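Putative acid phosphatase WZB (Escherichia coli, PDB 2WMY) probably removes phosphate from phosphotyrosine residues of proteins, as a member of the low molecular weight protein tyrosine phosphatase family. Local coordinates at residues A[20-25]-A[38-43]; A[29-34]-A[62-67]; A[55-60]-A[125-130]. The protein carries 1 engineered substitution. All coordinates share one frame; numbering follows the deposited sequence.

In the fold
The three contacts surround helix 21-32, one at its start, one at its end and one beside it. The centre of contact 1 lies about 4 Å from the centre of the chain. There the start of helix 21-32 rests on strand 37-42, an outermost strand of the four-stranded parallel sheet. Contact 2 uses the end of the same helix, with its centre about 12 Å from that of contact 1. Contact 3 joins helices 53-61 and 127-147, about 15 Å from contact 1 and 16 Å from contact 2, centre to centre. Along the chain contact 1 closes before contact 3 opens, while contact 2 crosses both. Ile24 touches Leu66, Ala55 and Val58, linking all three within one phosphatase domain.

Contact 1: A[20-25]-A[38-43]; sequences CRSPIG and INSAGV. With SO4 (sulfate ion), chain I.
Helix 21-25 and strand 38-42 run antiparallel at 175°, their axes 7.6 Å apart, and meet where Ser22 CA lies 5.7 Å from Ser40 CA. The two serines carry the packing. Both point at each other from CA, and Ser22 CB sits 3.7 Å from Ser40 CB. The hydroxyls do not bond to each other. Both are hydrogen-bonded to the Asn18 amide, and Ser40 OG also to Glu26, so these buried groups are satisfied from the loop and the helix.

Just before Ser22, Cys20 and Arg21 hold a sulfate. Cys20 N bonds to sulfate O1 at 2.8 Å. Sulfate O4 takes two bonds, from Arg21 N at 2.9 Å and from Arg21 NE at 3.0 Å. Arg21 NH2 reaches sulfate O3 at 3.0 Å in an almost straight bond, 175°. The Arg21 chain bends at chi3, -71°, and this turns the guanidinium edge to the anion, with the sulfur in its plane. On its other side NH1 pairs with Glu89, which probably fixes the rotation of the group. A leucine in place of Arg21 would probably leave O3 without this donor, O4 with one bond fewer and Glu89 without its charged mate.

Thr16, Gly17 and Ile19 also give backbone N-H bonds to the sulfate. This is the phosphate-binding P-loop of low molecular weight tyrosine phosphatases, with Cys15 the predicted nucleophile and Arg21 a predicted active-site residue, and the sulfate probably mimics phosphate.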
loop_
_atom_site.group_PDB
_atom_site.type_symbol
_atom_site.label_atom_id
_atom_site.label_comp_id
_atom_site.label_asym_id
_atom_site.label_seq_id
_atom_site.Cartn_x
_atom_site.Cartn_y
_atom_site.Cartn_z
ATOM N N CYS A 20 0.457 0.365 8.571
ATOM C CA CYS A 20 1.664 1.144 8.285
ATOM C C CYS A 20 1.842 1.492 6.802
ATOM O O CYS A 20 1.607 2.626 6.404
ATOM C CB CYS A 20 2.911 0.422 8.796
ATOM S SG CYS A 20 2.931 0.112 10.571
ATOM N N ARG A 21 2.242 0.510 5.992
ATOM C CA ARG A 21 2.620 0.762 4.594
ATOM C C ARG A 21 1.477 1.112 3.646
ATOM O O ARG A 21 1.526 2.147 2.986
ATOM C CB ARG A 21 3.428 -0.408 4.017
ATOM C CG ARG A 21 4.801 -0.558 4.660
ATOM C CD ARG A 21 5.410 -1.909 4.356
ATOM N NE ARG A 21 4.724 -2.979 5.074
ATOM C CZ ARG A 21 5.065 -4.256 4.989
ATOM N NH1 ARG A 21 6.084 -4.602 4.222
ATOM N NH2 ARG A 21 4.406 -5.182 5.682
ATOM N N SER A 22 0.466 0.250 3.539
ATOM C CA SER A 22 -0.592 0.534 2.562
ATOM C C SER A 22 -1.360 1.839 2.837
ATOM O O SER A 22 -1.670 2.585 1.903
ATOM C CB SER A 22 -1.516 -0.673 2.290
ATOM O OG SER A 22 -2.179 -1.160 3.443
ATOM N N PRO A 23 -1.629 2.157 4.111
ATOM C CA PRO A 23 -2.342 3.425 4.310
ATOM C C PRO A 23 -1.524 4.599 3.779
ATOM O O PRO A 23 -2.072 5.577 3.280
ATOM C CB PRO A 23 -2.479 3.533 5.834
ATOM C CG PRO A 23 -2.146 2.191 6.375
ATOM C CD PRO A 23 -1.258 1.513 5.383
ATOM N N ILE A 24 -0.209 4.500 3.904
ATOM C CA ILE A 24 0.672 5.546 3.410
ATOM C C ILE A 24 0.745 5.523 1.879
ATOM O O ILE A 24 0.645 6.557 1.229
ATOM C CB ILE A 24 2.066 5.425 4.045
ATOM C CG1 ILE A 24 1.993 5.857 5.514
ATOM C CG2 ILE A 24 3.075 6.258 3.274
ATOM C CD1 ILE A 24 3.294 5.645 6.289
ATOM N N GLY A 25 0.885 4.330 1.310
ATOM C CA GLY A 25 0.887 4.169 -0.135
ATOM C C GLY A 25 -0.416 4.640 -0.751
ATOM O O GLY A 25 -0.415 5.311 -1.780
ATOM N N ILE A 38 -8.868 4.676 -5.040
ATOM C CA ILE A 38 -7.672 4.081 -4.442
ATOM C C ILE A 38 -7.891 3.714 -2.985
ATOM O O ILE A 38 -8.130 4.582 -2.147
ATOM C CB ILE A 38 -6.453 5.005 -4.580
ATOM C CG1 ILE A 38 -6.155 5.246 -6.064
ATOM C CG2 ILE A 38 -5.236 4.395 -3.894
ATOM C CD1 ILE A 38 -5.053 6.233 -6.321
ATOM N N ASN A 39 -7.817 2.416 -2.693
ATOM C CA ASN A 39 -7.984 1.917 -1.331
ATOM C C ASN A 39 -6.905 0.910 -0.947
ATOM O O ASN A 39 -5.993 0.643 -1.725
ATOM C CB ASN A 39 -9.387 1.335 -1.147
ATOM C CG ASN A 39 -10.458 2.418 -1.103
ATOM O OD1 ASN A 39 -10.456 3.267 -0.209
ATOM N ND2 ASN A 39 -11.369 2.402 -2.075
ATOM N N SER A 40 -7.005 0.356 0.257
ATOM C CA SER A 40 -5.930 -0.459 0.797
ATOM C C SER A 40 -6.444 -1.530 1.744
ATOM O O SER A 40 -7.508 -1.386 2.341
ATOM C CB SER A 40 -4.929 0.428 1.536
ATOM O OG SER A 40 -5.542 1.039 2.654
ATOM N N ALA A 41 -5.669 -2.598 1.891
ATOM C CA ALA A 41 -6.040 -3.707 2.774
ATOM C C ALA A 41 -4.809 -4.538 3.119
ATOM O O ALA A 41 -3.722 -4.310 2.587
ATOM C CB ALA A 41 -7.107 -4.574 2.130
ATOM N N GLY A 42 -4.978 -5.501 4.015
ATOM C CA GLY A 42 -3.846 -6.256 4.509
ATOM C C GLY A 42 -4.097 -7.741 4.604
ATOM O O GLY A 42 -5.170 -8.180 5.028
ATOM N N VAL A 43 -3.103 -8.526 4.207
ATOM C CA VAL A 43 -3.249 -9.974 4.249
ATOM C C VAL A 43 -3.255 -10.491 5.694
ATOM O O VAL A 43 -3.662 -11.620 5.942
ATOM C CB VAL A 43 -2.175 -10.693 3.417
ATOM C CG1 VAL A 43 -2.329 -10.345 1.936
ATOM C CG2 VAL A 43 -0.787 -10.327 3.921
HETATM S S SO4 I . 2.074 -2.979 8.012
HETATM O O1 SO4 I . 0.722 -2.434 8.195
HETATM O O2 SO4 I . 2.710 -3.127 9.326
HETATM O O3 SO4 I . 2.058 -4.290 7.344
HETATM O O4 SO4 I . 2.828 -2.051 7.163
#

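Contact 2: A[29-34]-A[62-67]; sequences LRRLLP and NGLCLK
Arg31 reaches Gly63 and Leu64 on a chain extended from CG to NE, while Leu64 turns CG anti to its own backbone N, chi1 -177°, bringing CD1 against one face of the arginine head. The two side chains cross obliquely. Leu64 CD1 is offset toward the rim of the guanidinium, 4.0 Å from Arg31 NE. This is an apolar methyl against a flat cationic group.

The polar grip is light. Arg31 NH2 makes a weak hydrogen bond to Gly63 O at 3.2 Å, bent to 121° at the hydrogen. Gly63 O meets the guanidinium obliquely. Asn62 O lies nearer the guanidinium plane, at its edge, 3.7 Å from Arg31 NH2. A water in that plane accepts a bond from Arg31 NH1 at 2.8 Å and gives a weak one to Asn62 O. The arginine thus meets two successive carbonyls, one directly and one through water.

Leu64 is buried, packed also on Arg27 and Leu28 of helix 21-32 and on Tyr134 of helix 127-147. The Arg31 head lies at the exposed margin of this cluster.

Gly63 has positive phi, 77°, and is the C-prime residue of a Schellman motif. In it Leu64 N bonds to Ala59 O, and Gly63 N to Glu60 O. This is the usual way a glycine closes an alpha-helix, here helix 53-61, and Arg31 of helix 21-32 packs on that closing turn.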
loop_
_atom_site.group_PDB
_atom_site.type_symbol
_atom_site.label_atom_id
_atom_site.label_comp_id
_atom_site.label_asym_id
_atom_site.label_seq_id
_atom_site.Cartn_x
_atom_site.Cartn_y
_atom_site.Cartn_z
ATOM N N LEU A 29 -0.707 7.892 -3.358
ATOM C CA LEU A 29 -1.245 7.712 -4.706
ATOM C C LEU A 29 -2.478 8.575 -4.966
ATOM O O LEU A 29 -2.643 9.088 -6.072
ATOM C CB LEU A 29 -1.545 6.238 -4.997
ATOM C CG LEU A 29 -0.337 5.331 -5.252
ATOM C CD1 LEU A 29 -0.759 3.870 -5.334
ATOM C CD2 LEU A 29 0.383 5.755 -6.513
ATOM N N ARG A 30 -3.334 8.743 -3.957
ATOM C CA ARG A 30 -4.537 9.567 -4.122
ATOM C C ARG A 30 -4.138 11.001 -4.430
ATOM O O ARG A 30 -4.724 11.656 -5.284
ATOM C CB ARG A 30 -5.404 9.552 -2.863
ATOM C CG ARG A 30 -6.168 8.272 -2.621
ATOM C CD ARG A 30 -7.026 8.400 -1.375
ATOM N NE ARG A 30 -7.768 7.177 -1.088
ATOM C CZ ARG A 30 -8.557 7.016 -0.032
ATOM N NH1 ARG A 30 -8.705 8.004 0.841
ATOM N NH2 ARG A 30 -9.201 5.874 0.152
ATOM N N ARG A 31 -3.134 11.469 -3.700
ATOM C CA ARG A 31 -2.518 12.773 -3.890
ATOM C C ARG A 31 -2.127 13.000 -5.352
ATOM O O ARG A 31 -2.323 14.086 -5.901
ATOM C CB ARG A 31 -1.254 12.797 -3.043
ATOM C CG ARG A 31 -0.899 14.085 -2.357
ATOM C CD ARG A 31 0.493 13.916 -1.754
ATOM N NE ARG A 31 0.728 14.743 -0.579
ATOM C CZ ARG A 31 1.894 14.807 0.058
ATOM N NH1 ARG A 31 2.926 14.096 -0.380
ATOM N NH2 ARG A 31 2.030 15.583 1.126
ATOM N N LEU A 32 -1.559 11.968 -5.972
ATOM C CA LEU A 32 -0.996 12.071 -7.316
ATOM C C LEU A 32 -2.017 11.779 -8.415
ATOM O O LEU A 32 -1.932 12.325 -9.516
ATOM C CB LEU A 32 0.200 11.125 -7.462
ATOM C CG LEU A 32 1.428 11.458 -6.617
ATOM C CD1 LEU A 32 2.327 10.241 -6.487
ATOM C CD2 LEU A 32 2.188 12.638 -7.221
ATOM N N LEU A 33 -2.970 10.907 -8.117
ATOM C CA LEU A 33 -3.975 10.507 -9.093
ATOM C C LEU A 33 -5.368 10.661 -8.480
ATOM O O LEU A 33 -6.017 9.674 -8.131
ATOM C CB LEU A 33 -3.726 9.065 -9.539
ATOM C CG LEU A 33 -2.264 8.710 -9.844
ATOM C CD1 LEU A 33 -2.039 7.214 -9.774
ATOM C CD2 LEU A 33 -1.826 9.260 -11.200
ATOM N N PRO A 34 -5.830 11.914 -8.358
ATOM C CA PRO A 34 -7.038 12.297 -7.616
ATOM C C PRO A 34 -8.327 11.710 -8.184
ATOM O O PRO A 34 -9.323 11.647 -7.469
ATOM C CB PRO A 34 -7.073 13.827 -7.762
ATOM C CG PRO A 34 -5.704 14.220 -8.221
ATOM C CD PRO A 34 -5.208 13.069 -9.026
ATOM N N ASN A 62 5.857 14.657 7.070
ATOM C CA ASN A 62 6.008 14.924 5.638
ATOM C C ASN A 62 4.772 15.560 4.981
ATOM O O ASN A 62 4.656 15.589 3.758
ATOM C CB ASN A 62 6.396 13.646 4.886
ATOM C CG ASN A 62 7.846 13.238 5.125
ATOM O OD1 ASN A 62 8.742 13.585 4.352
ATOM N ND2 ASN A 62 8.081 12.502 6.199
ATOM N N GLY A 63 3.847 16.057 5.797
ATOM C CA GLY A 63 2.691 16.773 5.285
ATOM C C GLY A 63 1.620 15.876 4.696
ATOM O O GLY A 63 0.766 16.334 3.934
ATOM N N LEU A 64 1.662 14.595 5.056
ATOM C CA LEU A 64 0.694 13.630 4.546
ATOM C C LEU A 64 -0.317 13.241 5.622
ATOM O O LEU A 64 0.058 12.949 6.756
ATOM C CB LEU A 64 1.402 12.380 4.012
ATOM C CG LEU A 64 0.456 11.350 3.387
ATOM C CD1 LEU A 64 -0.247 11.916 2.129
ATOM C CD2 LEU A 64 1.180 10.040 3.086
ATOM N N CYS A 65 -1.597 13.220 5.258
ATOM C CA CYS A 65 -2.667 12.929 6.216
ATOM C C CYS A 65 -3.201 11.500 6.095
ATOM O O CYS A 65 -3.646 11.076 5.023
ATOM C CB CYS A 65 -3.815 13.937 6.072
ATOM S SG CYS A 65 -5.259 13.633 7.162
ATOM N N LEU A 66 -3.159 10.772 7.208
ATOM C CA LEU A 66 -3.656 9.398 7.277
ATOM C C LEU A 66 -5.010 9.313 7.974
ATOM O O LEU A 66 -5.519 8.226 8.248
ATOM C CB LEU A 66 -2.649 8.515 8.013
ATOM C CG LEU A 66 -1.688 7.669 7.175
ATOM C CD1 LEU A 66 -1.174 8.418 5.956
ATOM C CD2 LEU A 66 -0.542 7.153 8.040
ATOM N N LYS A 67 -5.608 10.460 8.254
ATOM C CA LYS A 67 -6.792 10.473 9.097
ATOM C C LYS A 67 -7.994 9.808 8.438
ATOM O O LYS A 67 -8.187 9.901 7.228
ATOM C CB LYS A 67 -7.109 11.894 9.570
ATOM C CG LYS A 67 -6.107 12.417 10.591
ATOM C CD LYS A 67 -6.347 13.879 10.934
ATOM C CE LYS A 67 -5.517 14.296 12.131
ATOM N NZ LYS A 67 -6.100 15.475 12.827
HETATM O O HOH W 1 5.429 13.881 0.869
#

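Contact 3: A[55-60]-A[125-130]; sequences AIRVAE and MSDEAF
Helix-to-helix packing joins Ala55 and Val58 of helix 53-61 to Phe130 near the start of helix 127-147, and a salt bridge from Arg57 to Asp127 runs along its exposed margin. The backbones come closest at Val58 and Phe130, with CA atoms 6.3 Å apart. The two segments bury 228 Å² in all.

Phe130 fills the middle of the contact. Its CE1 corner lies 4.3 Å from Ala55 CB and 3.7 Å from Ala55 N. The ring meets that backbone nitrogen obliquely. Val58 packs beside the root of the phenylalanine, with Val58 CB 4.1 Å from Phe130 CB. One methyl, CG1, sits at the ring edge, near its plane. The other, CG2, lies anti to the valine backbone N and rests against the Phe130 carbonyl, 3.5 Å from Phe130 O. Val58 therefore touches both the side chain and the backbone of Phe130.

Arg57 and Asp127 form the polar side. Their side chains cross at about a right angle, and the guanidinium and carboxylate planes are 51° apart. Arg57 NH2 donates to the syn lone pair of Asp127 OD1 at 2.8 Å, close to the guanidinium plane. Arg57 NE adds a weak bond to the same oxygen at 3.4 Å. A bend at chi3, -51°, folds the arginine tip to this position. With both donors on OD1, the bridge is lopsided and not a paired two-oxygen one.

Ile24 of helix 21-32 also touches Ala55 and Val58. Further along helix 127-147, Asp131 and Tyr134 also touch Val58. Pro122 packs on Phe130 from the loop that carries Asp121, the predicted proton donor. Helix 53-61 thus lies against both helix 21-32 and the first turns of helix 127-147.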
loop_
_atom_site.group_PDB
_atom_site.type_symbol
_atom_site.label_atom_id
_atom_site.label_comp_id
_atom_site.label_asym_id
_atom_site.label_seq_id
_atom_site.Cartn_x
_atom_site.Cartn_y
_atom_site.Cartn_z
ATOM N N ALA A 55 3.379 5.457 11.987
ATOM C CA ALA A 55 3.003 5.722 10.599
ATOM C C ALA A 55 2.424 7.122 10.469
ATOM O O ALA A 55 2.735 7.846 9.527
ATOM C CB ALA A 55 2.008 4.693 10.107
ATOM N N ILE A 56 1.573 7.492 11.420
ATOM C CA ILE A 56 1.007 8.840 11.467
ATOM C C ILE A 56 2.079 9.905 11.726
ATOM O O ILE A 56 2.025 10.991 11.157
ATOM C CB ILE A 56 -0.099 8.957 12.537
ATOM C CG1 ILE A 56 -1.244 8.001 12.213
ATOM C CG2 ILE A 56 -0.611 10.391 12.627
ATOM C CD1 ILE A 56 -2.278 7.894 13.289
ATOM N N ARG A 57 3.048 9.596 12.584
ATOM C CA ARG A 57 4.161 10.515 12.829
ATOM C C ARG A 57 4.932 10.831 11.549
ATOM O O ARG A 57 5.072 11.998 11.174
ATOM C CB ARG A 57 5.133 9.959 13.872
ATOM C CG ARG A 57 4.961 10.546 15.256
ATOM C CD ARG A 57 6.259 10.484 16.059
ATOM N NE ARG A 57 6.843 9.148 16.054
ATOM C CZ ARG A 57 6.374 8.128 16.764
ATOM N NH1 ARG A 57 5.308 8.287 17.540
ATOM N NH2 ARG A 57 6.967 6.944 16.695
ATOM N N VAL A 58 5.432 9.797 10.880
ATOM C CA VAL A 58 6.242 10.021 9.690
ATOM C C VAL A 58 5.428 10.682 8.595
ATOM O O VAL A 58 5.949 11.489 7.830
ATOM C CB VAL A 58 6.937 8.743 9.164
ATOM C CG1 VAL A 58 5.947 7.820 8.438
ATOM C CG2 VAL A 58 8.100 9.130 8.240
ATOM N N ALA A 59 4.144 10.350 8.534
ATOM C CA ALA A 59 3.276 10.911 7.515
ATOM C C ALA A 59 3.098 12.415 7.723
ATOM O O ALA A 59 3.402 13.215 6.833
ATOM C CB ALA A 59 1.937 10.206 7.520
ATOM N N GLU A 60 2.609 12.804 8.896
ATOM C CA GLU A 60 2.371 14.225 9.158
ATOM C C GLU A 60 3.657 15.043 9.046
ATOM O O GLU A 60 3.662 16.138 8.486
ATOM C CB GLU A 60 1.694 14.439 10.514
ATOM C CG GLU A 60 0.195 14.169 10.472
ATOM C CD GLU A 60 -0.463 14.246 11.835
ATOM O OE1 GLU A 60 0.152 14.808 12.768
ATOM O OE2 GLU A 60 -1.601 13.742 11.967
ATOM N N MET A 125 9.243 -0.802 14.490
ATOM C CA MET A 125 10.614 -0.315 14.384
ATOM C C MET A 125 10.720 1.155 14.798
ATOM O O MET A 125 9.721 1.790 15.148
ATOM C CB MET A 125 11.171 -0.541 12.974
ATOM C CG MET A 125 11.269 -2.016 12.591
ATOM S SD MET A 125 11.924 -2.298 10.923
ATOM C CE MET A 125 13.666 -1.942 11.175
ATOM N N SER A 126 11.937 1.685 14.773
ATOM C CA SER A 126 12.184 3.051 15.218
ATOM C C SER A 126 11.696 4.035 14.169
ATOM O O SER A 126 11.286 3.639 13.076
ATOM C CB SER A 126 13.674 3.262 15.481
ATOM O OG SER A 126 14.427 2.964 14.318
ATOM N N ASP A 127 11.747 5.316 14.511
ATOM C CA ASP A 127 11.314 6.383 13.617
ATOM C C ASP A 127 12.127 6.458 12.331
ATOM O O ASP A 127 11.591 6.804 11.281
ATOM C CB ASP A 127 11.385 7.735 14.330
ATOM C CG ASP A 127 10.378 7.854 15.455
ATOM O OD1 ASP A 127 9.459 7.010 15.521
ATOM O OD2 ASP A 127 10.504 8.793 16.270
ATOM N N GLU A 128 13.420 6.158 12.408
ATOM C CA GLU A 128 14.260 6.294 11.227
ATOM C C GLU A 128 13.955 5.201 10.204
ATOM O O GLU A 128 14.128 5.412 9.013
ATOM C CB GLU A 128 15.760 6.360 11.556
ATOM C CG GLU A 128 16.399 5.049 11.975
ATOM C CD GLU A 128 16.486 4.906 13.484
ATOM O OE1 GLU A 128 15.839 5.707 14.199
ATOM O OE2 GLU A 128 17.206 3.998 13.952
ATOM N N ALA A 129 13.504 4.041 10.671
ATOM C CA ALA A 129 13.038 2.990 9.765
ATOM C C ALA A 129 11.767 3.450 9.061
ATOM O O ALA A 129 11.548 3.147 7.886
ATOM C CB ALA A 129 12.744 1.676 10.502
ATOM N N PHE A 130 10.936 4.191 9.789
ATOM C CA PHE A 130 9.729 4.769 9.216
ATOM C C PHE A 130 10.042 5.899 8.226
ATOM O O PHE A 130 9.398 6.010 7.194
ATOM C CB PHE A 130 8.780 5.242 10.319
ATOM C CG PHE A 130 7.896 4.153 10.849
ATOM C CD1 PHE A 130 6.627 3.960 10.332
ATOM C CD2 PHE A 130 8.343 3.305 11.849
ATOM C CE1 PHE A 130 5.818 2.946 10.811
ATOM C CE2 PHE A 130 7.544 2.294 12.329
ATOM C CZ PHE A 130 6.281 2.107 11.812
#